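Local atomic coordinates of enoyl-CoA hydratase, EchA3 (Mycobacterium marinum M, PDB entry 3R6H), a protein that probably acts as a lyase in lipid metabolism, perhaps adding water to enoyl-CoA thioesters as other crotonase-fold hydratases do. Residues F112-C115 against H119-A122; A130-V133 against T138-Y141; V146-L149 against A155-Q158; I177-L182 against L187-E192. One frame throughout, in Å; residues are numbered along the deposited sequence.

Interaction 1 (F112-C115 against H119-A122)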
loop_
_atom_site.group_PDB
_atom_site.type_symbol
_atom_site.label_atom_id
_atom_site.label_comp_id
_atom_site.label_asym_id
_atom_site.label_seq_id
_atom_site.Cartn_x
_atom_site.Cartn_y
_atom_site.Cartn_z
ATOM N N PHE A 112 -0.733 8.573 -15.933
ATOM C CA PHE A 112 -0.625 7.126 -16.130
ATOM C C PHE A 112 0.695 6.770 -16.799
ATOM O O PHE A 112 1.322 5.783 -16.408
ATOM C CB PHE A 112 -1.826 6.551 -16.886
ATOM C CG PHE A 112 -3.147 7.039 -16.388
ATOM C CD1 PHE A 112 -3.399 7.220 -15.021
ATOM C CD2 PHE A 112 -4.162 7.323 -17.290
ATOM C CE1 PHE A 112 -4.614 7.722 -14.575
ATOM C CE2 PHE A 112 -5.373 7.820 -16.851
ATOM C CZ PHE A 112 -5.625 8.022 -15.505
ATOM N N LEU A 113 1.127 7.589 -17.769
ATOM C CA LEU A 113 2.436 7.432 -18.397
ATOM C C LEU A 113 3.567 7.574 -17.349
ATOM O O LEU A 113 4.500 6.754 -17.333
ATOM C CB LEU A 113 2.602 8.433 -19.568
ATOM C CG LEU A 113 3.897 8.320 -20.364
ATOM C CD1 LEU A 113 3.934 6.954 -20.996
ATOM C CD2 LEU A 113 3.991 9.422 -21.456
ATOM N N LEU A 114 3.467 8.596 -16.492
ATOM C CA LEU A 114 4.432 8.832 -15.413
ATOM C C LEU A 114 4.560 7.560 -14.542
ATOM O O LEU A 114 5.659 7.136 -14.202
ATOM C CB LEU A 114 3.982 10.037 -14.558
ATOM C CG LEU A 114 4.689 10.241 -13.230
ATOM C CD1 LEU A 114 6.174 10.570 -13.499
ATOM C CD2 LEU A 114 3.938 11.348 -12.444
ATOM N N CYS A 115 3.417 6.940 -14.228
ATOM C CA CYS A 115 3.369 5.717 -13.413
ATOM C C CYS A 115 3.802 4.433 -14.156
ATOM O O CYS A 115 3.772 3.328 -13.574
ATOM C CB CYS A 115 1.961 5.521 -12.897
ATOM S SG CYS A 115 1.513 6.665 -11.572
ATOM N N HIS A 119 11.431 4.345 -12.211
ATOM C CA HIS A 119 11.884 5.388 -11.299
ATOM C C HIS A 119 11.378 6.704 -11.881
ATOM O O HIS A 119 11.562 6.988 -13.085
ATOM C CB HIS A 119 13.414 5.418 -11.165
ATOM C CG HIS A 119 13.908 6.392 -10.140
ATOM N ND1 HIS A 119 13.675 6.223 -8.797
ATOM C CD2 HIS A 119 14.624 7.541 -10.255
ATOM C CE1 HIS A 119 14.226 7.220 -8.122
ATOM N NE2 HIS A 119 14.788 8.051 -8.984
ATOM N N ARG A 120 10.738 7.491 -11.021
ATOM C CA ARG A 120 10.050 8.709 -11.429
ATOM C C ARG A 120 10.560 9.921 -10.667
ATOM O O ARG A 120 10.432 9.982 -9.450
ATOM C CB ARG A 120 8.564 8.519 -11.197
ATOM C CG ARG A 120 7.942 7.399 -11.942
ATOM C CD ARG A 120 6.647 6.970 -11.315
ATOM N NE ARG A 120 6.848 6.449 -9.972
ATOM C CZ ARG A 120 5.854 6.065 -9.175
ATOM N NH1 ARG A 120 4.583 6.191 -9.585
ATOM N NH2 ARG A 120 6.110 5.594 -7.970
ATOM N N VAL A 121 11.149 10.877 -11.393
ATOM C CA VAL A 121 11.775 12.082 -10.835
ATOM C C VAL A 121 10.919 13.309 -11.210
ATOM O O VAL A 121 10.597 13.515 -12.395
ATOM C CB VAL A 121 13.197 12.283 -11.383
ATOM C CG1 VAL A 121 13.846 13.491 -10.735
ATOM C CG2 VAL A 121 14.077 11.023 -11.160
ATOM N N ALA A 122 10.591 14.122 -10.215
ATOM C CA ALA A 122 9.841 15.370 -10.395
ATOM C C ALA A 122 10.344 16.458 -9.482
ATOM O O ALA A 122 11.063 16.210 -8.516
ATOM C CB ALA A 122 8.316 15.157 -10.149
#

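Interaction 2 (A130-V133 against T138-Y141). With K (potassium ion), chain B.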
loop_
_atom_site.group_PDB
_atom_site.type_symbol
_atom_site.label_atom_id
_atom_site.label_comp_id
_atom_site.label_asym_id
_atom_site.label_seq_id
_atom_site.Cartn_x
_atom_site.Cartn_y
_atom_site.Cartn_z
ATOM N N ALA A 130 -5.003 12.639 -11.733
ATOM C CA ALA A 130 -5.974 12.000 -12.631
ATOM C C ALA A 130 -7.256 12.828 -12.491
ATOM O O ALA A 130 -8.028 12.637 -11.579
ATOM C CB ALA A 130 -6.204 10.536 -12.212
ATOM N N ASN A 131 -7.445 13.786 -13.383
ATOM C CA ASN A 131 -8.519 14.733 -13.260
ATOM C C ASN A 131 -9.824 14.297 -13.891
ATOM O O ASN A 131 -10.756 15.072 -13.922
ATOM C CB ASN A 131 -8.096 16.083 -13.854
ATOM C CG ASN A 131 -8.044 16.082 -15.377
ATOM O OD1 ASN A 131 -7.755 15.064 -16.002
ATOM N ND2 ASN A 131 -8.305 17.269 -15.987
ATOM N N GLU A 132 -9.900 13.049 -14.346
ATOM C CA GLU A 132 -11.044 12.550 -15.083
ATOM C C GLU A 132 -12.380 12.843 -14.409
ATOM O O GLU A 132 -13.287 13.389 -15.035
ATOM C CB GLU A 132 -10.904 11.056 -15.301
ATOM C CG GLU A 132 -9.947 10.610 -16.403
ATOM C CD GLU A 132 -8.431 10.631 -16.085
ATOM O OE1 GLU A 132 -8.013 11.144 -15.039
ATOM O OE2 GLU A 132 -7.672 10.120 -16.950
ATOM N N VAL A 133 -12.505 12.526 -13.129
ATOM C CA VAL A 133 -13.809 12.639 -12.462
ATOM C C VAL A 133 -14.234 14.110 -12.377
ATOM O O VAL A 133 -15.427 14.421 -12.413
ATOM C CB VAL A 133 -13.740 11.952 -11.059
ATOM C CG1 VAL A 133 -14.846 12.404 -10.112
ATOM C CG2 VAL A 133 -13.689 10.405 -11.203
ATOM N N THR A 138 -15.120 8.795 -16.651
ATOM C CA THR A 138 -14.835 7.629 -15.776
ATOM C C THR A 138 -13.412 7.149 -16.097
ATOM O O THR A 138 -13.005 7.084 -17.258
ATOM C CB THR A 138 -15.837 6.464 -16.040
ATOM O OG1 THR A 138 -17.168 6.882 -15.715
ATOM C CG2 THR A 138 -15.495 5.215 -15.221
ATOM N N ILE A 139 -12.616 6.806 -15.093
ATOM C CA ILE A 139 -11.253 6.339 -15.386
ATOM C C ILE A 139 -11.291 4.935 -15.982
ATOM O O ILE A 139 -11.887 4.038 -15.398
ATOM C CB ILE A 139 -10.338 6.346 -14.133
ATOM C CG1 ILE A 139 -10.240 7.771 -13.571
ATOM C CG2 ILE A 139 -8.923 5.800 -14.514
ATOM C CD1 ILE A 139 -9.340 7.942 -12.330
ATOM N N PRO A 140 -10.639 4.716 -17.142
ATOM C CA PRO A 140 -10.629 3.390 -17.748
ATOM C C PRO A 140 -10.018 2.324 -16.861
ATOM O O PRO A 140 -9.135 2.631 -16.035
ATOM C CB PRO A 140 -9.747 3.577 -18.997
ATOM C CG PRO A 140 -9.929 4.992 -19.370
ATOM C CD PRO A 140 -9.967 5.692 -17.996
ATOM N N TYR A 141 -10.452 1.072 -17.036
ATOM C CA TYR A 141 -9.951 -0.024 -16.228
ATOM C C TYR A 141 -8.434 -0.150 -16.318
ATOM O O TYR A 141 -7.774 -0.360 -15.283
ATOM C CB TYR A 141 -10.600 -1.362 -16.631
ATOM C CG TYR A 141 -12.014 -1.514 -16.094
ATOM C CD1 TYR A 141 -12.235 -1.827 -14.767
ATOM C CD2 TYR A 141 -13.116 -1.355 -16.922
ATOM C CE1 TYR A 141 -13.518 -1.982 -14.258
ATOM C CE2 TYR A 141 -14.426 -1.500 -16.412
ATOM C CZ TYR A 141 -14.604 -1.818 -15.079
ATOM O OH TYR A 141 -15.878 -1.977 -14.555
HETATM K K K B . -8.673 8.726 -19.220
HETATM O O HOH W 1 -8.471 11.102 -20.194
#

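Interaction 3 (V146-L149 against A155-Q158)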
loop_
_atom_site.group_PDB
_atom_site.type_symbol
_atom_site.label_atom_id
_atom_site.label_comp_id
_atom_site.label_asym_id
_atom_site.label_seq_id
_atom_site.Cartn_x
_atom_site.Cartn_y
_atom_site.Cartn_z
ATOM N N VAL A 146 -2.940 0.707 -13.537
ATOM C CA VAL A 146 -1.681 1.449 -13.499
ATOM C C VAL A 146 -1.564 2.239 -12.186
ATOM O O VAL A 146 -0.535 2.149 -11.498
ATOM C CB VAL A 146 -1.540 2.398 -14.703
ATOM C CG1 VAL A 146 -0.388 3.357 -14.514
ATOM C CG2 VAL A 146 -1.352 1.602 -16.049
ATOM N N LEU A 147 -2.642 2.929 -11.798
ATOM C CA LEU A 147 -2.649 3.645 -10.524
ATOM C C LEU A 147 -2.500 2.688 -9.341
ATOM O O LEU A 147 -1.731 2.946 -8.424
ATOM C CB LEU A 147 -3.901 4.499 -10.351
ATOM C CG LEU A 147 -4.102 5.668 -11.310
ATOM C CD1 LEU A 147 -5.450 6.297 -11.016
ATOM C CD2 LEU A 147 -2.942 6.698 -11.227
ATOM N N LYS A 148 -3.240 1.578 -9.366
ATOM C CA LYS A 148 -3.267 0.652 -8.225
ATOM C C LYS A 148 -1.893 0.035 -8.016
ATOM O O LYS A 148 -1.515 -0.276 -6.893
ATOM C CB LYS A 148 -4.268 -0.460 -8.469
ATOM C CG LYS A 148 -4.638 -1.219 -7.192
ATOM C CD LYS A 148 -5.727 -2.208 -7.445
ATOM C CE LYS A 148 -5.195 -3.488 -8.003
ATOM N NZ LYS A 148 -6.213 -4.622 -7.829
ATOM N N LEU A 149 -1.138 -0.125 -9.097
ATOM C CA LEU A 149 0.190 -0.702 -8.993
ATOM C C LEU A 149 1.160 0.170 -8.175
ATOM O O LEU A 149 2.127 -0.368 -7.609
ATOM C CB LEU A 149 0.810 -0.919 -10.390
ATOM C CG LEU A 149 2.122 -1.687 -10.487
ATOM C CD1 LEU A 149 2.036 -3.145 -10.031
ATOM C CD2 LEU A 149 2.559 -1.629 -11.986
ATOM N N ALA A 155 -4.247 6.600 -1.155
ATOM C CA ALA A 155 -4.002 7.580 -2.228
ATOM C C ALA A 155 -4.675 7.118 -3.541
ATOM O O ALA A 155 -5.213 7.943 -4.276
ATOM C CB ALA A 155 -2.507 7.820 -2.446
ATOM N N TYR A 156 -4.704 5.809 -3.789
ATOM C CA TYR A 156 -5.454 5.243 -4.906
ATOM C C TYR A 156 -6.907 5.651 -4.852
ATOM O O TYR A 156 -7.459 6.137 -5.878
ATOM C CB TYR A 156 -5.302 3.742 -4.899
ATOM C CG TYR A 156 -6.083 2.960 -5.916
ATOM C CD1 TYR A 156 -5.956 3.217 -7.275
ATOM C CD2 TYR A 156 -6.912 1.925 -5.509
ATOM C CE1 TYR A 156 -6.648 2.472 -8.218
ATOM C CE2 TYR A 156 -7.614 1.163 -6.454
ATOM C CZ TYR A 156 -7.451 1.434 -7.804
ATOM O OH TYR A 156 -8.138 0.656 -8.724
ATOM N N GLN A 157 -7.525 5.552 -3.676
ATOM C CA GLN A 157 -8.951 5.896 -3.582
ATOM C C GLN A 157 -9.177 7.387 -3.935
ATOM O O GLN A 157 -10.092 7.745 -4.687
ATOM C CB GLN A 157 -9.509 5.618 -2.192
ATOM C CG GLN A 157 -9.585 4.138 -1.809
ATOM C CD GLN A 157 -10.440 3.384 -2.796
ATOM O OE1 GLN A 157 -11.503 3.885 -3.196
ATOM N NE2 GLN A 157 -9.990 2.195 -3.208
ATOM N N GLN A 158 -8.355 8.243 -3.366
ATOM C CA GLN A 158 -8.525 9.675 -3.565
ATOM C C GLN A 158 -8.133 10.162 -4.947
ATOM O O GLN A 158 -8.820 11.014 -5.534
ATOM C CB GLN A 158 -7.805 10.448 -2.463
ATOM C CG GLN A 158 -8.309 10.114 -1.053
ATOM C CD GLN A 158 -8.403 11.332 -0.166
ATOM O OE1 GLN A 158 -7.461 12.117 -0.107
ATOM N NE2 GLN A 158 -9.533 11.518 0.485
#

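Interaction 4 (I177-L182 against L187-E192)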
loop_
_atom_site.group_PDB
_atom_site.type_symbol
_atom_site.label_atom_id
_atom_site.label_comp_id
_atom_site.label_asym_id
_atom_site.label_seq_id
_atom_site.Cartn_x
_atom_site.Cartn_y
_atom_site.Cartn_z
ATOM N N ILE A 177 5.362 9.605 -7.539
ATOM C CA ILE A 177 6.746 9.762 -7.941
ATOM C C ILE A 177 7.652 9.052 -6.928
ATOM O O ILE A 177 7.208 8.701 -5.797
ATOM C CB ILE A 177 7.126 11.258 -8.022
ATOM C CG1 ILE A 177 7.058 11.953 -6.649
ATOM C CG2 ILE A 177 6.275 11.984 -9.132
ATOM C CD1 ILE A 177 7.526 13.474 -6.647
ATOM N N ASP A 178 8.925 8.874 -7.285
ATOM C CA ASP A 178 9.895 8.193 -6.413
ATOM C C ASP A 178 11.022 9.115 -5.888
ATOM O O ASP A 178 11.691 8.793 -4.885
ATOM C CB ASP A 178 10.531 7.013 -7.126
ATOM C CG ASP A 178 9.519 6.093 -7.743
ATOM O OD1 ASP A 178 8.818 5.397 -6.956
ATOM O OD2 ASP A 178 9.436 6.081 -8.991
ATOM N N GLU A 179 11.195 10.281 -6.523
ATOM C CA GLU A 179 12.281 11.168 -6.168
ATOM C C GLU A 179 11.928 12.576 -6.497
ATOM O O GLU A 179 11.375 12.848 -7.576
ATOM C CB GLU A 179 13.546 10.785 -6.940
ATOM C CG GLU A 179 14.707 11.688 -6.662
ATOM C CD GLU A 179 16.062 11.159 -7.137
ATOM O OE1 GLU A 179 16.153 10.102 -7.787
ATOM O OE2 GLU A 179 17.079 11.859 -6.853
ATOM N N ILE A 180 12.259 13.483 -5.578
ATOM C CA ILE A 180 12.090 14.901 -5.795
ATOM C C ILE A 180 13.447 15.520 -6.048
ATOM O O ILE A 180 14.382 15.315 -5.272
ATOM C CB ILE A 180 11.459 15.627 -4.576
ATOM C CG1 ILE A 180 10.069 15.050 -4.251
ATOM C CG2 ILE A 180 11.406 17.144 -4.835
ATOM C CD1 ILE A 180 9.493 15.525 -2.916
ATOM N N SER A 181 13.542 16.275 -7.142
ATOM C CA SER A 181 14.761 16.998 -7.505
ATOM C C SER A 181 14.441 18.457 -7.730
ATOM O O SER A 181 13.302 18.836 -7.956
ATOM C CB SER A 181 15.344 16.437 -8.830
ATOM O OG SER A 181 15.811 15.118 -8.596
ATOM N N LEU A 182 15.468 19.301 -7.694
ATOM C CA LEU A 182 15.245 20.697 -8.114
ATOM C C LEU A 182 14.888 20.720 -9.619
ATOM O O LEU A 182 15.334 19.847 -10.374
ATOM C CB LEU A 182 16.479 21.546 -7.832
ATOM C CG LEU A 182 16.865 21.646 -6.359
ATOM C CD1 LEU A 182 18.264 22.324 -6.233
ATOM C CD2 LEU A 182 15.771 22.449 -5.637
ATOM N N LEU A 187 15.828 16.474 -15.398
ATOM C CA LEU A 187 16.294 15.717 -16.576
ATOM C C LEU A 187 17.707 15.152 -16.342
ATOM O O LEU A 187 17.944 13.959 -16.520
ATOM C CB LEU A 187 16.261 16.587 -17.842
ATOM C CG LEU A 187 16.708 15.882 -19.129
ATOM C CD1 LEU A 187 15.834 14.670 -19.403
ATOM C CD2 LEU A 187 16.732 16.841 -20.342
ATOM N N SER A 188 18.642 15.995 -15.887
ATOM C CA SER A 188 19.986 15.509 -15.618
ATOM C C SER A 188 19.989 14.420 -14.540
ATOM O O SER A 188 20.715 13.422 -14.689
ATOM C CB SER A 188 20.970 16.655 -15.306
ATOM O OG SER A 188 20.607 17.383 -14.171
ATOM N N ARG A 189 19.157 14.567 -13.499
ATOM C CA ARG A 189 19.093 13.546 -12.455
ATOM C C ARG A 189 18.459 12.244 -13.004
ATOM O O ARG A 189 18.942 11.148 -12.704
ATOM C CB ARG A 189 18.372 14.032 -11.206
ATOM C CG ARG A 189 18.144 12.960 -10.172
ATOM C CD ARG A 189 19.410 12.424 -9.525
ATOM N NE ARG A 189 19.003 11.239 -8.801
ATOM C CZ ARG A 189 19.588 10.052 -8.803
ATOM N NH1 ARG A 189 20.781 9.848 -9.362
ATOM N NH2 ARG A 189 18.998 9.069 -8.115
ATOM N N ALA A 190 17.425 12.364 -13.849
ATOM C CA ALA A 190 16.827 11.178 -14.474
ATOM C C ALA A 190 17.854 10.416 -15.319
ATOM O O ALA A 190 17.934 9.170 -15.265
ATOM C CB ALA A 190 15.594 11.580 -15.316
ATOM N N GLU A 191 18.670 11.160 -16.062
ATOM C CA GLU A 191 19.733 10.550 -16.881
ATOM C C GLU A 191 20.810 9.897 -16.003
ATOM O O GLU A 191 21.245 8.777 -16.294
ATOM C CB GLU A 191 20.338 11.605 -17.843
ATOM C CG GLU A 191 19.366 12.042 -18.892
ATOM C CD GLU A 191 19.772 13.293 -19.682
ATOM O OE1 GLU A 191 20.662 14.023 -19.225
ATOM O OE2 GLU A 191 19.138 13.567 -20.709
ATOM N N GLU A 192 21.199 10.553 -14.897
ATOM C CA GLU A 192 22.134 9.975 -13.947
ATOM C C GLU A 192 21.587 8.681 -13.366
ATOM O O GLU A 192 22.292 7.672 -13.259
ATOM C CB GLU A 192 22.435 10.961 -12.811
ATOM C CG GLU A 192 23.588 10.538 -11.876
ATOM C CD GLU A 192 23.768 11.467 -10.654
ATOM O OE1 GLU A 192 22.784 11.785 -9.906
ATOM O OE2 GLU A 192 24.934 11.875 -10.419
#

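Interaction 1 (F112-C115 against H119-A122)
Leu114, the last helical residue of 109-114, meets Arg120 of strand 119-122 with both its side chain and its carbonyl. The leucine holds its CG anti to the backbone N (chi1 167°), and this sends CD1 across to the arginine, where it lies 3.9 Å from Arg120 CB and 4.0 Å from Arg120 CG; the two side chains run at roughly a right angle to each other. The same leucine's carbonyl oxygen presses on the middle of the arginine chain. Leu114 O is 3.1 Å from Arg120 CD and 3.2 Å from Arg120 CG, short separations that mark tight packing of an oxygen against methylene groups next to a cationic end. Cys115 follows as the chain leaves the helix. Its CA-CB bond points away from the strand, yet SG comes to 3.7 Å from Arg120 NH1, lying in the guanidinium plane at its edge. A bend at chi3 (-63°) folds the arginine so that its head passes beside the helix end. This is a turn from helix to core strand within a crotonase fold, the strand lying between 98-102 and 179-180 in the sheet. The head is gripped from elsewhere: Asp178 makes a salt bridge to NE, Gly175 O accepts from NH1, and Ser154 of the second subunit bonds NH2. All three nitrogens of a buried guanidinium are thus satisfied beyond the helix, while Leu114 and Cys115 supply close packing and a carbonyl dipole that probably favours the positive charge.

Interaction 2 (A130-V133 against T138-Y141)
Ile139 lays its longer branch over the base of the Glu132 side chain: Ile139 CG1 sits 3.8 Å from Glu132 CB and 4.0 Å from Glu132 CG, the two chains crossing at about a right angle. A chi1 of -60° sets CG1 beside the isoleucine's own backbone N, and with the branch extended beyond it CD1 reaches past the glutamate to the methyl of Ala130, where Ile139 CD1 and Ala130 CB are 4.1 Å apart. Both segments belong to the irregular connection that leads from strand 128-129 to helix 141-150, with Pro140 at the N-cap of that helix. In hydratases of the crotonase family this part of the chain commonly carries an acidic active-site residue; whether Glu132 has such a part here is not established. The bend of the glutamate at chi2 (78°) directs OE2 to a potassium ion, which Glu132 OE2 binds at 2.8 Å. A water is a second ligand, and Pro140 CD lies 3.5 Å from the ion, near it but not a ligand. Phe112 of helix 109-114 touches Ala130, Glu132 and Ile139 alike. From the third subunit, Arg211 donates to the carbonyl oxygen of Ile139, while Thr208 packs on Val133.

Interaction 3 (V146-L149 against A155-Q158)
Lys148 of helix 141-150 spreads the first part of its side chain over one face of the Tyr156 ring, which comes from helix 153-161. CB sits above the ring, off-centre toward the rim: Lys148 CB is 4.0 Å from the centroid of the Tyr156 ring in a CH-pi contact, 22° off the ring normal. A chi1 of -164° swings the chain opposite its backbone N, and it passes obliquely across the hydroxyl end of the ring, from the CE1 side to the CE2 side. Lys148 CG lies 3.9 Å from both CE2 and CZ of Tyr156, and Lys148 CD is 4.0 Å from Tyr156 OH. The bend at chi3 (83°) carries the amino group off from the ring. Leu147 takes another side of the same ring: its CB approaches near the ring plane, with Leu147 CB 3.9 Å from Tyr156 CD1. The ring therefore fits against two successive residues of the preceding helix, across a short connection. Helix 153-161 also faces the third subunit, where Ala212 packs on Tyr156 and Arg213 bonds to Gln157. Dispersion and CH-pi attraction carry the contact: methylenes pack one face of the ring, and the ammonium group takes no part.

Interaction 4 (I177-L182 against L187-E192)
Strand 179-180, at the margin of the six-stranded crotonase sheet, is tied to the following helix 186-198 by a salt bridge between Glu179 and Arg189. The arginine grips the carboxylate side-on, with one nitrogen for each oxygen. Arg189 NE donates to Glu179 OE2 at 2.8 Å with an N-H...O angle of 160°, and Arg189 NH2 donates to Glu179 OE1 at 3.0 Å along a more bent path. Both oxygens are met on their syn sides, but the carboxylate and guanidinium planes lie 51° apart, a twisted rather than coplanar pairing. The glutamate reaches across extended, whereas Arg189 bends at chi2 (67°) and brings its NE edge round to the carboxylate. At the bend Ser181 packs on the aliphatic part, with Ser181 OG 3.5 Å from Arg189 CG. The remaining nitrogen serves the helix itself: Arg189 NH1 bonds Glu192 OE1 at 2.8 Å on the anti side, well out of that carboxylate's plane, and also pairs with Glu196. His119 from the neighbouring strand bonds Glu179 OE1. One arginine thus joins several carboxylates: its positive charge probably offsets their repulsion, while bonds at NE, NH1 and NH2 hold the guanidinium in one orientation.

In the fold
Interactions 1 and 4 have centres about 10 Å apart and share the sheet, since strands 119-122 and 179-180 are neighbours. Their polar joints are the Arg120 NE to Asp178 OD2 salt bridge (2.8 Å) and the probable hydrogen bond from His119 NE2 to Glu179 OE1 (2.7 Å). Phe112 connects interaction 1 to interactions 2 and 3: Phe112 CE2 lies 3.3 Å from Glu132 OE2, and Phe112 CD1 is 3.9 Å from Leu147 CD2. The potassium ion belongs to interaction 2, about 13 Å from the Cys115 side chain. Interactions 2 and 3 both touch the third subunit; interactions 2 and 4, their centres about 27 Å apart, lie on opposite sides of the chain's centre.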